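Local coordinates for protein ribosomal RNA small subunit methyltransferase E (Neisseria gonorrhoeae, PDB 5VM8) that probably transfers a methyl group from S-adenosyl methionine to a uridine base of 16S ribosomal RNA, using a knotted SPOUT-type methyltransferase domain, at residues Met9-Pro15 against Asn44-Gly50; Ile91-Arg96 against Val199-Gly203; Lys103-Val109 against Leu235-Ala239; Thr110-Ile116 against Pro154-Gly160; Ile179-Leu185 against Gln219-Gly224. All blocks are in the same frame, centred on the assembly; numbering follows the deposited sequence.

Interaction 1: Met9-Pro15 against Asn44-Gly50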
# COMPACT_ATOMS: atom_id res chain seq x y z
N MET A 9 17.72 11.91 -7.23
CA MET A 9 17.15 12.98 -6.40
C MET A 9 16.26 12.41 -5.30
O MET A 9 15.47 11.49 -5.55
CB MET A 9 16.33 13.94 -7.25
CG MET A 9 17.06 14.58 -8.40
SD MET A 9 15.84 15.33 -9.49
CE MET A 9 16.90 16.11 -10.72
N PRO A 10 16.37 12.94 -4.07
CA PRO A 10 15.51 12.47 -2.98
C PRO A 10 14.06 12.81 -3.26
O PRO A 10 13.75 13.87 -3.81
CB PRO A 10 16.03 13.22 -1.75
CG PRO A 10 17.23 14.02 -2.22
CD PRO A 10 17.15 14.13 -3.70
N ARG A 11 13.16 11.90 -2.88
CA ARG A 11 11.75 12.01 -3.20
C ARG A 11 10.92 12.30 -1.95
O ARG A 11 11.10 11.67 -0.90
CB ARG A 11 11.25 10.71 -3.85
CG ARG A 11 11.98 10.36 -5.15
CD ARG A 11 11.65 8.95 -5.65
NE ARG A 11 10.30 8.55 -5.27
CZ ARG A 11 9.21 8.79 -6.00
NH1 ARG A 11 9.32 9.44 -7.15
NH2 ARG A 11 8.02 8.41 -5.56
N PHE A 12 10.01 13.26 -2.08
CA PHE A 12 9.19 13.70 -0.97
C PHE A 12 7.74 13.78 -1.43
O PHE A 12 7.44 14.36 -2.48
CB PHE A 12 9.68 15.04 -0.43
CG PHE A 12 11.14 15.03 -0.07
CD1 PHE A 12 11.56 14.48 1.14
CD2 PHE A 12 12.10 15.51 -0.95
CE1 PHE A 12 12.90 14.43 1.47
CE2 PHE A 12 13.44 15.48 -0.62
CZ PHE A 12 13.84 14.93 0.58
N TYR A 13 6.85 13.19 -0.64
CA TYR A 13 5.41 13.24 -0.87
C TYR A 13 4.87 14.60 -0.43
O TYR A 13 5.08 15.00 0.72
CB TYR A 13 4.74 12.12 -0.08
CG TYR A 13 3.24 12.17 -0.08
CD1 TYR A 13 2.51 11.98 -1.25
CD2 TYR A 13 2.55 12.48 1.08
CE1 TYR A 13 1.13 12.04 -1.25
CE2 TYR A 13 1.18 12.55 1.09
CZ TYR A 13 0.47 12.33 -0.06
OH TYR A 13 -0.91 12.41 -0.02
N LEU A 14 4.21 15.30 -1.34
CA LEU A 14 3.60 16.60 -1.05
C LEU A 14 2.23 16.64 -1.71
O LEU A 14 2.12 16.88 -2.93
CB LEU A 14 4.48 17.76 -1.52
CG LEU A 14 3.91 19.18 -1.36
CD1 LEU A 14 3.80 19.56 0.08
CD2 LEU A 14 4.75 20.20 -2.12
N PRO A 15 1.15 16.36 -0.97
CA PRO A 15 -0.18 16.27 -1.59
C PRO A 15 -0.74 17.63 -1.98
O PRO A 15 -1.78 18.04 -1.45
CB PRO A 15 -1.04 15.63 -0.50
CG PRO A 15 -0.39 16.09 0.77
CD PRO A 15 1.09 16.13 0.49
N ASN A 44 18.61 19.40 -6.40
CA ASN A 44 17.26 19.13 -6.87
C ASN A 44 16.64 17.97 -6.10
O ASN A 44 17.32 17.04 -5.68
CB ASN A 44 17.26 18.81 -8.37
CG ASN A 44 17.60 20.01 -9.21
OD1 ASN A 44 17.62 21.15 -8.74
ND2 ASN A 44 17.90 19.76 -10.48
N ILE A 45 15.32 18.06 -5.92
CA ILE A 45 14.50 17.06 -5.24
C ILE A 45 13.27 16.76 -6.09
O ILE A 45 12.98 17.46 -7.06
CB ILE A 45 14.12 17.53 -3.82
CG1 ILE A 45 13.34 18.85 -3.90
CG2 ILE A 45 15.37 17.68 -2.93
CD1 ILE A 45 12.04 18.85 -3.21
N THR A 46 12.55 15.69 -5.73
CA THR A 46 11.31 15.31 -6.41
C THR A 46 10.14 15.53 -5.46
O THR A 46 10.19 15.11 -4.30
CB THR A 46 11.32 13.85 -6.88
OG1 THR A 46 12.31 13.67 -7.89
CG2 THR A 46 9.98 13.46 -7.44
N LEU A 47 9.09 16.18 -5.97
CA LEU A 47 7.86 16.41 -5.22
C LEU A 47 6.72 15.77 -5.99
O LEU A 47 6.50 16.09 -7.16
CB LEU A 47 7.60 17.91 -5.03
CG LEU A 47 8.59 18.69 -4.15
CD1 LEU A 47 8.29 20.19 -4.12
CD2 LEU A 47 8.61 18.12 -2.75
N PHE A 48 6.01 14.84 -5.35
CA PHE A 48 4.88 14.19 -5.99
C PHE A 48 3.64 14.28 -5.11
O PHE A 48 3.73 14.22 -3.88
CB PHE A 48 5.19 12.71 -6.34
CG PHE A 48 5.48 11.82 -5.16
CD1 PHE A 48 6.77 11.75 -4.63
CD2 PHE A 48 4.48 11.01 -4.62
CE1 PHE A 48 7.05 10.90 -3.56
CE2 PHE A 48 4.75 10.16 -3.54
CZ PHE A 48 6.03 10.11 -3.02
N ASP A 49 2.48 14.42 -5.76
CA ASP A 49 1.24 14.68 -5.04
C ASP A 49 0.49 13.40 -4.69
O ASP A 49 -0.60 13.49 -4.13
CB ASP A 49 0.34 15.63 -5.84
CG ASP A 49 -0.12 15.07 -7.18
OD1 ASP A 49 0.22 13.93 -7.55
OD2 ASP A 49 -0.86 15.80 -7.87
N GLY A 50 1.04 12.23 -5.00
CA GLY A 50 0.40 10.98 -4.66
C GLY A 50 -0.74 10.61 -5.58
O GLY A 50 -1.31 9.53 -5.42
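Strand 11-13 lies parallel to strand 44-48 at the border of the mixed sheet of the N-terminal PUA-type domain, and its backbone ladder is fully zipped. Thr46 N donates to Pro10 O (2.9 Å), Phe12 N to Thr46 O (2.9 Å), Phe48 N to Phe12 O (3.2 Å) and Leu14 N to Phe48 O (2.8 Å), so even-numbered residues carry the exchange. Tyr13, Ile45 and Leu47 turn their backbone groups outward: Tyr13 N bonds to Glu145 OE2, while Ile45 and Leu47 pair with Ala57 and His55 of strand 54-62. On one face Phe12 CE2 meets Ile45 CG2 at 3.7 Å and Phe12 CB meets Leu47 CD2 at 4.0 Å. On the other, the Arg11 guanidinium lies flat on the Phe48 ring, centres 4.5 Å apart, and Tyr13 CA covers the opposite ring face in a CH-pi contact, 4.0 Å from the centroid. The guanidinium also bonds to the carbonyls of Cys144 and Glu145 and to the Asn150 side chain, whereas Asp49 OD1 takes the amides of Lys51 and Lys53. Main-chain bonds set the register and side chains pack both faces, while the Arg11 guanidinium and Tyr13 amide tie this sheet to helix 128-147 of the methyltransferase domain.

Interaction 2: Ile91-Arg96 against Val199-Gly203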
# COMPACT_ATOMS: atom_id res chain seq x y z
N ILE A 91 -5.90 -7.07 10.75
CA ILE A 91 -4.96 -6.35 11.59
C ILE A 91 -4.08 -7.36 12.31
O ILE A 91 -4.59 -8.30 12.93
CB ILE A 91 -5.68 -5.49 12.63
CG1 ILE A 91 -6.76 -4.62 11.99
CG2 ILE A 91 -4.69 -4.62 13.34
CD1 ILE A 91 -6.23 -3.62 11.05
N SER A 92 -2.77 -7.21 12.13
CA SER A 92 -1.77 -8.00 12.84
C SER A 92 -0.84 -7.08 13.63
O SER A 92 -0.84 -5.85 13.43
CB SER A 92 -0.97 -8.83 11.84
OG SER A 92 -1.89 -9.46 10.98
N SER A 93 -0.09 -7.66 14.56
CA SER A 93 0.74 -6.86 15.46
C SER A 93 2.11 -6.57 14.87
O SER A 93 2.67 -7.37 14.10
CB SER A 93 0.91 -7.49 16.85
OG SER A 93 1.88 -8.50 16.90
N GLY A 94 2.63 -5.40 15.21
CA GLY A 94 3.94 -4.87 14.88
C GLY A 94 4.58 -5.12 13.53
O GLY A 94 4.08 -4.65 12.50
N ASP A 95 5.71 -5.84 13.57
CA ASP A 95 6.52 -6.11 12.38
C ASP A 95 5.73 -6.83 11.31
O ASP A 95 5.91 -6.57 10.12
CB ASP A 95 7.75 -6.95 12.74
CG ASP A 95 8.93 -6.10 13.09
OD1 ASP A 95 8.73 -4.87 13.20
OD2 ASP A 95 10.05 -6.64 13.24
N ARG A 96 4.84 -7.74 11.71
CA ARG A 96 4.13 -8.49 10.69
C ARG A 96 3.25 -7.57 9.85
O ARG A 96 3.22 -7.66 8.62
CB ARG A 96 3.31 -9.58 11.35
CG ARG A 96 2.56 -10.44 10.37
CD ARG A 96 1.90 -11.56 11.14
NE ARG A 96 1.22 -12.47 10.25
CZ ARG A 96 1.47 -13.77 10.21
NH1 ARG A 96 2.38 -14.28 11.01
NH2 ARG A 96 0.79 -14.55 9.38
N VAL A 199 -6.23 -11.53 3.41
CA VAL A 199 -5.21 -12.21 4.19
C VAL A 199 -5.56 -12.15 5.67
O VAL A 199 -5.99 -11.10 6.17
CB VAL A 199 -3.81 -11.61 3.92
CG1 VAL A 199 -2.77 -12.37 4.68
CG2 VAL A 199 -3.52 -11.66 2.42
N GLY A 200 -5.32 -13.25 6.37
CA GLY A 200 -5.60 -13.32 7.78
C GLY A 200 -4.47 -12.87 8.69
O GLY A 200 -3.37 -12.51 8.25
N PRO A 201 -4.76 -12.82 9.98
CA PRO A 201 -3.76 -12.42 10.97
C PRO A 201 -2.89 -13.59 11.36
O PRO A 201 -3.01 -14.65 10.74
CB PRO A 201 -4.61 -11.91 12.15
CG PRO A 201 -5.89 -12.77 12.07
CD PRO A 201 -6.10 -13.07 10.58
N GLU A 202 -2.03 -13.39 12.37
CA GLU A 202 -1.22 -14.47 12.92
C GLU A 202 -2.06 -15.71 13.18
O GLU A 202 -1.75 -16.80 12.68
CB GLU A 202 -0.56 -14.03 14.24
CG GLU A 202 0.16 -12.70 14.25
CD GLU A 202 -0.71 -11.48 14.57
OE1 GLU A 202 -0.12 -10.41 14.83
OE2 GLU A 202 -1.96 -11.57 14.55
N GLY A 203 -3.15 -15.55 13.94
CA GLY A 203 -3.99 -16.67 14.35
C GLY A 203 -4.78 -17.31 13.23
O GLY A 203 -5.34 -18.40 13.44
O HOH W 1 -3.83 -9.45 15.33
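Val199 ends its strand, its carbonyl accepting a bond from Ser90 OG, and the chain enters a Gly-Pro-Glu-Gly turn that faces the loop leading into helix 94-106. Gly200 only skirts the other segment, its O lying 4.4 Å from Ser92 OG. Pro201 makes the first packing: its CB sits 3.7 Å from Ile91 O and its CA 3.5 Å from Ser92 OG, a hydroxyl bonded to Ser90 O. Glu202 does most of the polar work. Its side chain curls back and accepts the Ser93 amide, Ser93 N lying 2.8 Å from Glu202 OE1 in an almost straight bond; Ser93 OG adds a weak bond to Glu202 OE1 at 3.5 Å. A water joins the other oxygen to the facing backbone, 2.9 Å from Glu202 OE2 and 2.8 Å from Ile91 O. Next to this carboxylate, the aliphatic part of Arg96 packs on the glutamate, CD of Arg96 to CG of Glu202 at 3.7 Å, while the guanidinium bonds to Arg229 O. As in related SPOUT enzymes, this Gly-Pro-Glu-Gly loop probably borders the S-adenosyl methionine pocket. It runs between strand 195-199 and helix 207-215 and meets the link from strand 85-90 to helix 94-106.

Interaction 3: Lys103-Val109 against Leu235-Ala239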
# COMPACT_ATOMS: atom_id res chain seq x y z
N LYS A 103 6.18 -3.78 2.17
CA LYS A 103 6.63 -4.54 1.00
C LYS A 103 5.53 -4.65 -0.04
O LYS A 103 5.81 -4.70 -1.24
CB LYS A 103 7.13 -5.93 1.41
CG LYS A 103 8.61 -5.95 1.81
CD LYS A 103 8.85 -5.03 2.99
CE LYS A 103 10.26 -5.05 3.47
NZ LYS A 103 11.05 -4.05 2.68
N SER A 104 4.26 -4.68 0.40
CA SER A 104 3.16 -4.74 -0.55
C SER A 104 3.10 -3.46 -1.40
O SER A 104 2.71 -3.52 -2.57
CB SER A 104 1.84 -5.03 0.21
OG SER A 104 1.22 -3.86 0.71
N VAL A 105 3.50 -2.32 -0.82
CA VAL A 105 3.61 -1.07 -1.57
C VAL A 105 4.77 -1.15 -2.57
O VAL A 105 4.63 -0.74 -3.72
CB VAL A 105 3.77 0.13 -0.62
CG1 VAL A 105 4.12 1.39 -1.40
CG2 VAL A 105 2.48 0.33 0.21
N GLU A 106 5.93 -1.66 -2.14
CA GLU A 106 7.03 -1.85 -3.08
C GLU A 106 6.61 -2.76 -4.22
O GLU A 106 7.04 -2.56 -5.36
CB GLU A 106 8.27 -2.44 -2.40
CG GLU A 106 8.92 -1.57 -1.34
CD GLU A 106 9.98 -2.35 -0.54
OE1 GLU A 106 10.72 -3.16 -1.14
OE2 GLU A 106 10.00 -2.25 0.70
N LEU A 107 5.76 -3.76 -3.94
CA LEU A 107 5.32 -4.70 -4.96
C LEU A 107 4.12 -4.19 -5.75
O LEU A 107 3.59 -4.92 -6.58
CB LEU A 107 5.00 -6.05 -4.33
CG LEU A 107 6.21 -6.67 -3.65
CD1 LEU A 107 5.81 -7.79 -2.72
CD2 LEU A 107 7.20 -7.20 -4.70
N GLY A 108 3.66 -2.96 -5.49
CA GLY A 108 2.74 -2.30 -6.38
C GLY A 108 1.27 -2.41 -6.03
O GLY A 108 0.43 -2.12 -6.89
N VAL A 109 0.93 -2.82 -4.81
CA VAL A 109 -0.47 -2.94 -4.43
C VAL A 109 -1.15 -1.58 -4.59
O VAL A 109 -0.53 -0.53 -4.38
CB VAL A 109 -0.56 -3.49 -2.99
CG1 VAL A 109 -0.32 -2.39 -1.94
CG2 VAL A 109 -1.85 -4.20 -2.76
N LEU A 235 2.93 -11.31 0.53
CA LEU A 235 3.95 -10.69 -0.31
C LEU A 235 4.28 -11.59 -1.50
O LEU A 235 4.32 -11.12 -2.64
CB LEU A 235 5.20 -10.39 0.52
CG LEU A 235 4.85 -9.59 1.76
CD1 LEU A 235 6.07 -9.36 2.63
CD2 LEU A 235 4.20 -8.28 1.35
N ALA A 236 4.52 -12.88 -1.24
CA ALA A 236 4.83 -13.78 -2.34
C ALA A 236 3.69 -13.82 -3.35
O ALA A 236 3.93 -13.87 -4.56
CB ALA A 236 5.15 -15.18 -1.81
N ALA A 237 2.44 -13.72 -2.86
CA ALA A 237 1.27 -13.81 -3.73
C ALA A 237 1.16 -12.61 -4.64
O ALA A 237 0.90 -12.75 -5.85
CB ALA A 237 0.00 -13.98 -2.88
N ILE A 238 1.36 -11.41 -4.09
CA ILE A 238 1.31 -10.19 -4.89
C ILE A 238 2.39 -10.20 -5.98
O ILE A 238 2.12 -9.84 -7.13
CB ILE A 238 1.42 -8.95 -3.98
CG1 ILE A 238 0.21 -8.90 -3.03
CG2 ILE A 238 1.55 -7.67 -4.79
CD1 ILE A 238 0.28 -7.86 -1.89
N ALA A 239 3.59 -10.68 -5.64
CA ALA A 239 4.65 -10.81 -6.65
C ALA A 239 4.25 -11.82 -7.71
O ALA A 239 4.48 -11.61 -8.91
CB ALA A 239 5.98 -11.20 -6.00
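Two helices of the SPOUT alpha/beta fold pack side by side here: the end of helix 94-106, closed by a Schellman motif at Gly108, and the middle of the C-terminal helix 232-244. They run in roughly the same direction and come close, with CA atoms of Ser104 and Leu235 6.0 Å apart and those of Leu107 and Ala239 6.4 Å apart. No hydrogen bond joins 103-109 to 235-239, though Leu107 O is bonded to Gln242 further along helix 232-244; between the segments the contact is a matter of fit. Leu107 is the main bump from the first segment. It drops into the hollow between Leu235, Ile238 and Ala239, one turn of the partner helix: Leu107 CD1 rests 3.6 Å from Leu235 O, Leu107 CB 3.8 Å from Ile238 CG2, and Leu107 CD2 4.4 Å from Ala239 CB, where the short alanine leaves room. Leu235 answers with its own bump, CD2 reaching Lys103 CB at 3.8 Å. The Lys103 ammonium heads elsewhere, to a salt bridge in which its NZ lies 2.9 Å from Glu106 OE2. Ile238 faces the first segment deeper in, towards the sheet, where it also touches Phe197 of strand 195-199, and Val109 rests on Ile85 and Leu87 of strand 85-90. There the tip of Ile238 fills a notch, CD1 standing 3.9 Å from Ser104 CB and 4.3 Å from Val109 CG2.

Interaction 4: Thr110-Ile116 against Pro154-Gly160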
# COMPACT_ATOMS: atom_id res chain seq x y z
N THR A 110 -2.41 -1.59 -5.04
CA THR A 110 -3.07 -0.32 -5.35
C THR A 110 -3.92 0.22 -4.21
O THR A 110 -4.15 1.42 -4.15
CB THR A 110 -3.96 -0.42 -6.61
OG1 THR A 110 -5.29 -0.78 -6.24
CG2 THR A 110 -3.41 -1.42 -7.57
N ALA A 111 -4.39 -0.63 -3.30
CA ALA A 111 -5.12 -0.16 -2.14
C ALA A 111 -5.03 -1.20 -1.03
O ALA A 111 -4.79 -2.38 -1.29
CB ALA A 111 -6.59 0.13 -2.47
N ILE A 112 -5.22 -0.74 0.20
CA ILE A 112 -5.11 -1.57 1.39
C ILE A 112 -6.32 -1.30 2.29
O ILE A 112 -6.61 -0.14 2.61
CB ILE A 112 -3.79 -1.31 2.14
CG1 ILE A 112 -2.60 -1.72 1.27
CG2 ILE A 112 -3.79 -2.05 3.47
CD1 ILE A 112 -1.31 -0.94 1.55
N GLN A 113 -7.03 -2.36 2.64
CA GLN A 113 -8.23 -2.30 3.47
C GLN A 113 -7.93 -3.09 4.74
O GLN A 113 -8.07 -4.32 4.76
CB GLN A 113 -9.45 -2.85 2.73
CG GLN A 113 -10.75 -2.89 3.56
CD GLN A 113 -11.22 -1.53 4.01
OE1 GLN A 113 -11.87 -0.79 3.25
NE2 GLN A 113 -10.89 -1.17 5.25
N PRO A 114 -7.47 -2.44 5.80
CA PRO A 114 -7.27 -3.15 7.07
C PRO A 114 -8.61 -3.53 7.69
O PRO A 114 -9.55 -2.74 7.69
CB PRO A 114 -6.54 -2.13 7.94
CG PRO A 114 -6.99 -0.80 7.41
CD PRO A 114 -7.24 -0.99 5.93
N VAL A 115 -8.68 -4.74 8.23
CA VAL A 115 -9.94 -5.24 8.78
C VAL A 115 -9.69 -5.92 10.11
O VAL A 115 -8.62 -6.50 10.35
CB VAL A 115 -10.71 -6.24 7.87
CG1 VAL A 115 -11.04 -5.64 6.52
CG2 VAL A 115 -9.98 -7.56 7.77
N ILE A 116 -10.69 -5.85 10.97
CA ILE A 116 -10.70 -6.59 12.22
C ILE A 116 -11.36 -7.93 11.94
O ILE A 116 -12.49 -7.97 11.44
CB ILE A 116 -11.44 -5.83 13.32
CG1 ILE A 116 -10.97 -4.37 13.38
CG2 ILE A 116 -11.23 -6.57 14.63
CD1 ILE A 116 -11.78 -3.53 14.33
N PRO A 154 -4.10 4.21 -0.97
CA PRO A 154 -4.74 4.60 0.30
C PRO A 154 -4.75 3.45 1.29
O PRO A 154 -4.81 2.27 0.91
CB PRO A 154 -6.17 4.95 -0.12
CG PRO A 154 -6.42 4.06 -1.32
CD PRO A 154 -5.08 3.97 -2.04
N VAL A 155 -4.64 3.79 2.57
CA VAL A 155 -4.96 2.84 3.64
C VAL A 155 -6.36 3.22 4.11
O VAL A 155 -6.57 4.27 4.70
CB VAL A 155 -3.95 2.90 4.79
CG1 VAL A 155 -4.23 1.78 5.79
CG2 VAL A 155 -2.50 2.84 4.28
N LEU A 156 -7.32 2.40 3.77
CA LEU A 156 -8.72 2.74 4.00
C LEU A 156 -9.09 2.61 5.48
O LEU A 156 -8.45 1.87 6.23
CB LEU A 156 -9.61 1.85 3.14
CG LEU A 156 -9.32 1.95 1.63
CD1 LEU A 156 -10.12 0.91 0.82
CD2 LEU A 156 -9.60 3.35 1.09
N PRO A 157 -10.11 3.35 5.93
CA PRO A 157 -10.53 3.24 7.34
C PRO A 157 -10.83 1.80 7.74
O PRO A 157 -11.31 0.99 6.95
CB PRO A 157 -11.78 4.12 7.40
CG PRO A 157 -11.67 5.06 6.25
CD PRO A 157 -10.90 4.34 5.18
N ILE A 158 -10.47 1.48 8.99
CA ILE A 158 -10.68 0.14 9.52
C ILE A 158 -12.16 -0.20 9.53
O ILE A 158 -13.01 0.62 9.89
CB ILE A 158 -10.09 0.04 10.94
CG1 ILE A 158 -8.58 0.37 10.91
CG2 ILE A 158 -10.41 -1.32 11.55
CD1 ILE A 158 -7.92 0.44 12.25
N ILE A 159 -12.47 -1.43 9.13
CA ILE A 159 -13.80 -2.02 9.25
C ILE A 159 -13.65 -3.47 9.68
O ILE A 159 -12.58 -4.07 9.60
CB ILE A 159 -14.60 -1.95 7.92
CG1 ILE A 159 -13.77 -2.45 6.73
CG2 ILE A 159 -15.07 -0.54 7.66
CD1 ILE A 159 -14.47 -2.28 5.37
N GLY A 160 -14.77 -4.07 10.08
CA GLY A 160 -14.75 -5.47 10.40
C GLY A 160 -14.69 -6.33 9.16
O GLY A 160 -14.93 -5.88 8.04
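Pro114, Val155 and Ile158 form the apolar centre of this parallel pairing, which closes a beta-alpha-beta crossover: strand 111-116, helix 128-147, then back to the sheet's border at strand 159-160. Pro114 CD lies 4.1 Å from Val155 CG1 and Pro114 CG 4.0 Å from Ile158 CG1, with Trp136 of the crossover helix touching both Pro114 and Ile158. Further along, Ile116 CG1 meets Ile158 CG2 at 3.6 Å; on the other face, Val115 CG1 and Ile159 CG1 touch at 4.2 Å. The backbones join in two separate places. Around Ile112, its N bonds to Pro154 O (3.1 Å) and its O accepts from Leu156 N (2.9 Å); beyond Pro114, Ile116 N bonds to Ile159 O (2.9 Å). The register slips by one between Gln113 and Pro114, with Pro157 the extra residue; Pro114 has no amide hydrogen to give. A side chain bridges the gap: Gln113 NE2 donates to Pro157 O at 2.8 Å and to Pro114 O at 3.2 Å.

Interaction 5: Ile179-Leu185 against Gln219-Gly224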
# COMPACT_ATOMS: atom_id res chain seq x y z
N ILE A 179 -6.05 -22.76 2.87
CA ILE A 179 -5.75 -24.08 2.35
C ILE A 179 -7.02 -24.87 2.11
O ILE A 179 -6.96 -25.98 1.56
CB ILE A 179 -4.82 -24.83 3.32
CG1 ILE A 179 -3.95 -25.84 2.58
CG2 ILE A 179 -5.65 -25.50 4.43
CD1 ILE A 179 -2.65 -26.17 3.31
N ASN A 180 -8.17 -24.33 2.48
CA ASN A 180 -9.43 -25.06 2.47
C ASN A 180 -10.25 -24.68 1.25
O ASN A 180 -10.47 -23.49 0.99
CB ASN A 180 -10.19 -24.79 3.77
CG ASN A 180 -9.41 -25.27 5.00
OD1 ASN A 180 -9.01 -26.43 5.08
ND2 ASN A 180 -9.18 -24.36 5.94
N ARG A 181 -10.71 -25.70 0.52
CA ARG A 181 -11.48 -25.52 -0.71
C ARG A 181 -10.71 -24.65 -1.71
O ARG A 181 -11.24 -23.70 -2.27
CB ARG A 181 -12.86 -24.94 -0.41
CG ARG A 181 -13.75 -25.89 0.39
CD ARG A 181 -15.19 -25.41 0.42
NE ARG A 181 -15.38 -24.39 1.45
CZ ARG A 181 -16.56 -24.05 1.95
NH1 ARG A 181 -16.65 -23.11 2.89
NH2 ARG A 181 -17.65 -24.66 1.52
N ALA A 182 -9.45 -25.02 -1.93
CA ALA A 182 -8.49 -24.20 -2.65
C ALA A 182 -8.06 -24.77 -4.00
O ALA A 182 -8.17 -25.96 -4.28
CB ALA A 182 -7.23 -24.00 -1.81
N CYS A 183 -7.53 -23.86 -4.82
CA CYS A 183 -6.81 -24.12 -6.07
C CYS A 183 -5.54 -23.28 -6.06
O CYS A 183 -5.33 -22.42 -5.19
CB CYS A 183 -7.67 -23.80 -7.30
SG CYS A 183 -7.95 -22.00 -7.64
N LYS A 184 -4.65 -23.53 -7.01
CA LYS A 184 -3.49 -22.66 -7.03
C LYS A 184 -3.89 -21.32 -7.61
O LYS A 184 -4.87 -21.21 -8.36
CB LYS A 184 -2.35 -23.27 -7.84
CG LYS A 184 -1.90 -24.63 -7.35
CD LYS A 184 -0.93 -25.28 -8.33
CE LYS A 184 0.49 -24.90 -8.01
NZ LYS A 184 0.65 -24.94 -6.54
N LEU A 185 -3.11 -20.30 -7.28
CA LEU A 185 -3.33 -18.96 -7.81
C LEU A 185 -3.18 -18.93 -9.31
O LEU A 185 -3.87 -18.16 -9.99
CB LEU A 185 -2.34 -18.00 -7.15
CG LEU A 185 -2.45 -16.51 -7.39
CD1 LEU A 185 -3.76 -15.96 -6.86
CD2 LEU A 185 -1.26 -15.85 -6.71
N GLN A 219 -12.62 -17.06 -3.90
CA GLN A 219 -11.92 -18.29 -4.24
C GLN A 219 -10.69 -18.42 -3.35
O GLN A 219 -9.90 -17.47 -3.22
CB GLN A 219 -11.51 -18.34 -5.71
CG GLN A 219 -10.57 -19.52 -6.06
CD GLN A 219 -11.19 -20.92 -5.85
OE1 GLN A 219 -12.15 -21.30 -6.52
NE2 GLN A 219 -10.62 -21.69 -4.92
N ALA A 220 -10.57 -19.58 -2.70
CA ALA A 220 -9.42 -19.88 -1.85
C ALA A 220 -8.23 -20.33 -2.70
O ALA A 220 -8.37 -21.17 -3.60
CB ALA A 220 -9.80 -20.95 -0.82
N VAL A 221 -7.06 -19.75 -2.42
CA VAL A 221 -5.84 -19.95 -3.23
C VAL A 221 -4.67 -20.36 -2.34
O VAL A 221 -4.57 -19.92 -1.19
CB VAL A 221 -5.44 -18.69 -4.02
CG1 VAL A 221 -6.43 -18.40 -5.15
CG2 VAL A 221 -5.32 -17.51 -3.08
N THR A 222 -3.83 -21.23 -2.87
CA THR A 222 -2.54 -21.58 -2.30
C THR A 222 -1.44 -21.23 -3.30
O THR A 222 -1.69 -21.13 -4.50
CB THR A 222 -2.40 -23.06 -1.99
OG1 THR A 222 -2.42 -23.78 -3.22
CG2 THR A 222 -3.49 -23.54 -1.03
N LEU A 223 -0.23 -20.99 -2.79
CA LEU A 223 0.96 -20.83 -3.62
C LEU A 223 2.02 -21.82 -3.19
O LEU A 223 2.65 -21.63 -2.15
CB LEU A 223 1.57 -19.44 -3.53
CG LEU A 223 0.97 -18.29 -2.81
CD1 LEU A 223 2.07 -17.70 -1.97
CD2 LEU A 223 0.56 -17.35 -3.93
N GLY A 224 2.27 -22.83 -3.99
CA GLY A 224 3.39 -23.71 -3.71
C GLY A 224 3.07 -24.80 -2.71
O GLY A 224 2.03 -24.81 -2.05
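This is a parallel edge pairing: strand 182-184 is the outermost strand at one end of the parallel methyltransferase sheet and leans on strand 219-222, the two directions diverging by 51°. Three main-chain bonds hold it: Cys183 N to Ala220 O at 3.1 Å, Thr222 N to Cys183 O at 3.0 Å, and Leu185 N to Thr222 O at 3.2 Å. Ala220 O is shared, since Gln219 NE2 also donates to it at 2.7 Å. Leu185 turns to the buried side, its CD1 4.0 Å from Val221 CG1 and its CD2 3.6 Å from Leu223 CD2, and it also touches Ala240 and Met241 of helix 232-244. Leu223 and Gly224 lead into the loop before that helix, part of the knotted region in SPOUT enzymes. In the turn before strand 182-184, Asn180 bonds to Glu210 and Arg181 makes a cation-pi contact with Phe214, both partners in helix 207-215. With so short a ladder, the backbone bonds fix the register, while apolar and polar side chains secure the two ends to neighbouring helices.

Interactions 2 to 5 belong to the methyltransferase domain, whereas interaction 1 lies in the PUA-type domain, about 40 Å centre to centre from interaction 5; its nearest atoms come within about 7 Å of interaction 4. Within the SPOUT domain the contacts interlock. Interaction 4 is joined to interaction 2 by a probable hydrogen bond, Ile91 N to Val115 O at 2.8 Å, and to interaction 3 where Ile112 CD1 sits 4.0 Å from Ser104 OG. Interaction 3 meets interaction 5 through Ala237 CB and Leu223 CD2, 3.6 Å apart. Interactions 2 and 3 share helix 94-106. By analogy with other SPOUT enzymes, the loops at interaction 2 and just after strand 219-222 in interaction 5 probably border the S-adenosyl methionine pocket.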